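Local coordinates for protein transmembrane oligosaccharyl transferase (Archaeoglobus fulgidus, PDB 3WAJ) that is a membrane-embedded member of the STT3/AglB oligosaccharyl transferase family, with a helical transmembrane region that carries a bound zinc ion, at residues L119-V124 against I139-I144. Numbering follows the deposited sequence.
Sequences LAILPV and IAAFLI
Ile121 and Val124, one turn apart, meet Ala140, Ala141 and Ile144 in a contact of apolar side chains that no hydrogen bond crosses. Ile121 reaches across with its longer branch: CG1 lies 3.7 Å from Ala141 CB, and CD1 comes within 3.2 Å of Ala141 O, a close approach of a methyl to a carbonyl oxygen. The chi1 of -95° that sets CG1 here lies well off a staggered value. The same CD1 also touches Ile144 CG2 at 3.8 Å, the two isoleucine side chains sliding past each other in opposite directions. Val124 divides its methyls between two partners. CG1, anti to the backbone N (chi1 173°), packs on Ala140 CB at 3.8 Å, while CG2 lies 4.0 Å from Ile144 CG1. Ile144 CG2, between its own N and carbonyl carbon, touches both Ile121 and Val124. The small alanine side chains let the backbones come close, Ile121 CA and Ala141 CA being 4.7 Å apart. On their other flanks, Pro123 packs on helix 163-181 and Leu143 on helices 429-446 and 474-491. The pair is a helical hairpin, helices 121-131 and 134-144 joined by a short turn, within the multi-helix membrane domain of the GT-C fold.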
ATOM      1  N   LEU A 119      10.619   8.948 -18.987  1.00 61.90           N
ATOM      2  CA  LEU A 119      11.874   8.373 -19.458  1.00 62.31           C
ATOM      3  C   LEU A 119      11.725   6.921 -19.918  1.00 66.73           C
ATOM      4  O   LEU A 119      12.643   6.377 -20.527  1.00 69.82           O
ATOM      5  CB  LEU A 119      12.961   8.452 -18.371  1.00 60.10           C
ATOM      6  CG  LEU A 119      13.572   9.786 -17.927  1.00 59.61           C
ATOM      7  CD1 LEU A 119      14.716   9.545 -16.943  1.00 58.61           C
ATOM      8  CD2 LEU A 119      14.067  10.594 -19.105  1.00 60.23           C
ATOM      9  N   ALA A 120      10.581   6.293 -19.630  1.00 65.30           N
ATOM     10  CA  ALA A 120      10.359   4.885 -20.000  1.00 58.08           C
ATOM     11  C   ALA A 120      10.354   4.708 -21.513  1.00 62.55           C
ATOM     12  O   ALA A 120      10.459   3.582 -22.017  1.00 57.89           O
ATOM     13  CB  ALA A 120       9.071   4.351 -19.391  1.00 49.29           C
ATOM     14  N   ILE A 121      10.212   5.828 -22.223  1.00 63.94           N
ATOM     15  CA  ILE A 121      10.357   5.861 -23.674  1.00 60.95           C
ATOM     16  C   ILE A 121      11.676   5.195 -24.088  1.00 57.89           C
ATOM     17  O   ILE A 121      11.686   4.305 -24.944  1.00 58.26           O
ATOM     18  CB  ILE A 121      10.278   7.315 -24.207  1.00 68.62           C
ATOM     19  CG1 ILE A 121       8.853   7.651 -24.658  1.00 69.26           C
ATOM     20  CG2 ILE A 121      11.223   7.537 -25.377  1.00 66.07           C
ATOM     21  CD1 ILE A 121       7.794   7.369 -23.633  1.00 69.54           C
ATOM     22  N   LEU A 122      12.775   5.599 -23.452  1.00 56.71           N
ATOM     23  CA  LEU A 122      14.108   5.099 -23.814  1.00 61.92           C
ATOM     24  C   LEU A 122      14.269   3.552 -23.778  1.00 60.65           C
ATOM     25  O   LEU A 122      14.591   2.946 -24.806  1.00 60.85           O
ATOM     26  CB  LEU A 122      15.215   5.832 -23.034  1.00 59.73           C
ATOM     27  CG  LEU A 122      15.071   7.356 -22.970  1.00 64.55           C
ATOM     28  CD1 LEU A 122      16.293   8.016 -22.326  1.00 68.98           C
ATOM     29  CD2 LEU A 122      14.814   7.937 -24.352  1.00 65.01           C
ATOM     30  N   PRO A 123      14.015   2.908 -22.619  1.00 60.80           N
ATOM     31  CA  PRO A 123      14.185   1.446 -22.611  1.00 57.88           C
ATOM     32  C   PRO A 123      13.213   0.730 -23.544  1.00 55.62           C
ATOM     33  O   PRO A 123      13.582  -0.314 -24.089  1.00 52.40           O
ATOM     34  CB  PRO A 123      13.873   1.049 -21.163  1.00 49.89           C
ATOM     35  CG  PRO A 123      13.844   2.319 -20.388  1.00 56.20           C
ATOM     36  CD  PRO A 123      13.492   3.407 -21.335  1.00 55.96           C
ATOM     37  N   VAL A 124      11.995   1.256 -23.707  1.00 54.18           N
ATOM     38  CA  VAL A 124      11.021   0.596 -24.576  1.00 59.42           C
ATOM     39  C   VAL A 124      11.462   0.675 -26.034  1.00 67.62           C
ATOM     40  O   VAL A 124      11.641  -0.361 -26.673  1.00 70.53           O
ATOM     41  CB  VAL A 124       9.597   1.138 -24.410  1.00 53.15           C
ATOM     42  CG1 VAL A 124       8.686   0.535 -25.469  1.00 53.43           C
ATOM     43  CG2 VAL A 124       9.070   0.805 -23.028  1.00 48.06           C
ATOM     44  N   ILE A 139       6.320   3.652 -32.596  1.00 74.89           N
ATOM     45  CA  ILE A 139       4.953   3.397 -32.171  1.00 73.88           C
ATOM     46  C   ILE A 139       4.984   2.895 -30.726  1.00 75.63           C
ATOM     47  O   ILE A 139       4.084   3.175 -29.929  1.00 72.16           O
ATOM     48  CB  ILE A 139       4.294   2.341 -33.062  1.00 70.30           C
ATOM     49  CG1 ILE A 139       4.661   2.584 -34.525  1.00 73.62           C
ATOM     50  CG2 ILE A 139       2.792   2.350 -32.866  1.00 70.01           C
ATOM     51  CD1 ILE A 139       4.212   1.487 -35.470  1.00 74.37           C
ATOM     52  N   ALA A 140       6.051   2.166 -30.408  1.00 73.68           N
ATOM     53  CA  ALA A 140       6.269   1.609 -29.081  1.00 75.40           C
ATOM     54  C   ALA A 140       6.376   2.695 -28.027  1.00 73.54           C
ATOM     55  O   ALA A 140       5.630   2.696 -27.045  1.00 69.55           O
ATOM     56  CB  ALA A 140       7.520   0.771 -29.083  1.00 73.67           C
ATOM     57  N   ALA A 141       7.318   3.609 -28.235  1.00 72.44           N
ATOM     58  CA  ALA A 141       7.557   4.687 -27.290  1.00 73.60           C
ATOM     59  C   ALA A 141       6.316   5.553 -27.116  1.00 77.43           C
ATOM     60  O   ALA A 141       6.129   6.174 -26.069  1.00 80.62           O
ATOM     61  CB  ALA A 141       8.729   5.523 -27.738  1.00 75.90           C
ATOM     62  N   PHE A 142       5.470   5.591 -28.142  1.00 80.40           N
ATOM     63  CA  PHE A 142       4.235   6.367 -28.080  1.00 79.78           C
ATOM     64  C   PHE A 142       3.175   5.643 -27.256  1.00 70.04           C
ATOM     65  O   PHE A 142       2.399   6.267 -26.537  1.00 69.35           O
ATOM     66  CB  PHE A 142       3.705   6.665 -29.490  1.00 83.92           C
ATOM     67  CG  PHE A 142       2.413   7.446 -29.507  1.00 79.44           C
ATOM     68  CD1 PHE A 142       2.420   8.824 -29.668  1.00 81.33           C
ATOM     69  CD2 PHE A 142       1.191   6.799 -29.375  1.00 77.58           C
ATOM     70  CE1 PHE A 142       1.232   9.543 -29.682  1.00 83.10           C
ATOM     71  CE2 PHE A 142       0.010   7.508 -29.379  1.00 80.20           C
ATOM     72  CZ  PHE A 142       0.027   8.883 -29.538  1.00 83.07           C
ATOM     73  N   LEU A 143       3.134   4.324 -27.378  1.00 68.52           N
ATOM     74  CA  LEU A 143       2.124   3.532 -26.687  1.00 70.91           C
ATOM     75  C   LEU A 143       2.365   3.449 -25.184  1.00 72.04           C
ATOM     76  O   LEU A 143       1.415   3.491 -24.397  1.00 76.78           O
ATOM     77  CB  LEU A 143       2.023   2.136 -27.304  1.00 72.12           C
ATOM     78  CG  LEU A 143       1.374   2.131 -28.687  1.00 69.07           C
ATOM     79  CD1 LEU A 143       1.245   0.718 -29.200  1.00 68.72           C
ATOM     80  CD2 LEU A 143       0.013   2.803 -28.620  1.00 65.71           C
ATOM     81  N   ILE A 144       3.629   3.346 -24.782  1.00 68.61           N
ATOM     82  CA  ILE A 144       3.956   3.272 -23.358  1.00 66.90           C
ATOM     83  C   ILE A 144       3.699   4.624 -22.696  1.00 66.51           C
ATOM     84  O   ILE A 144       3.411   4.698 -21.502  1.00 65.47           O
ATOM     85  CB  ILE A 144       5.418   2.797 -23.120  1.00 64.35           C
ATOM     86  CG1 ILE A 144       5.615   2.317 -21.671  1.00 62.20           C
ATOM     87  CG2 ILE A 144       6.434   3.876 -23.522  1.00 59.17           C
ATOM     88  CD1 ILE A 144       4.788   1.086 -21.307  1.00 58.99           C
TER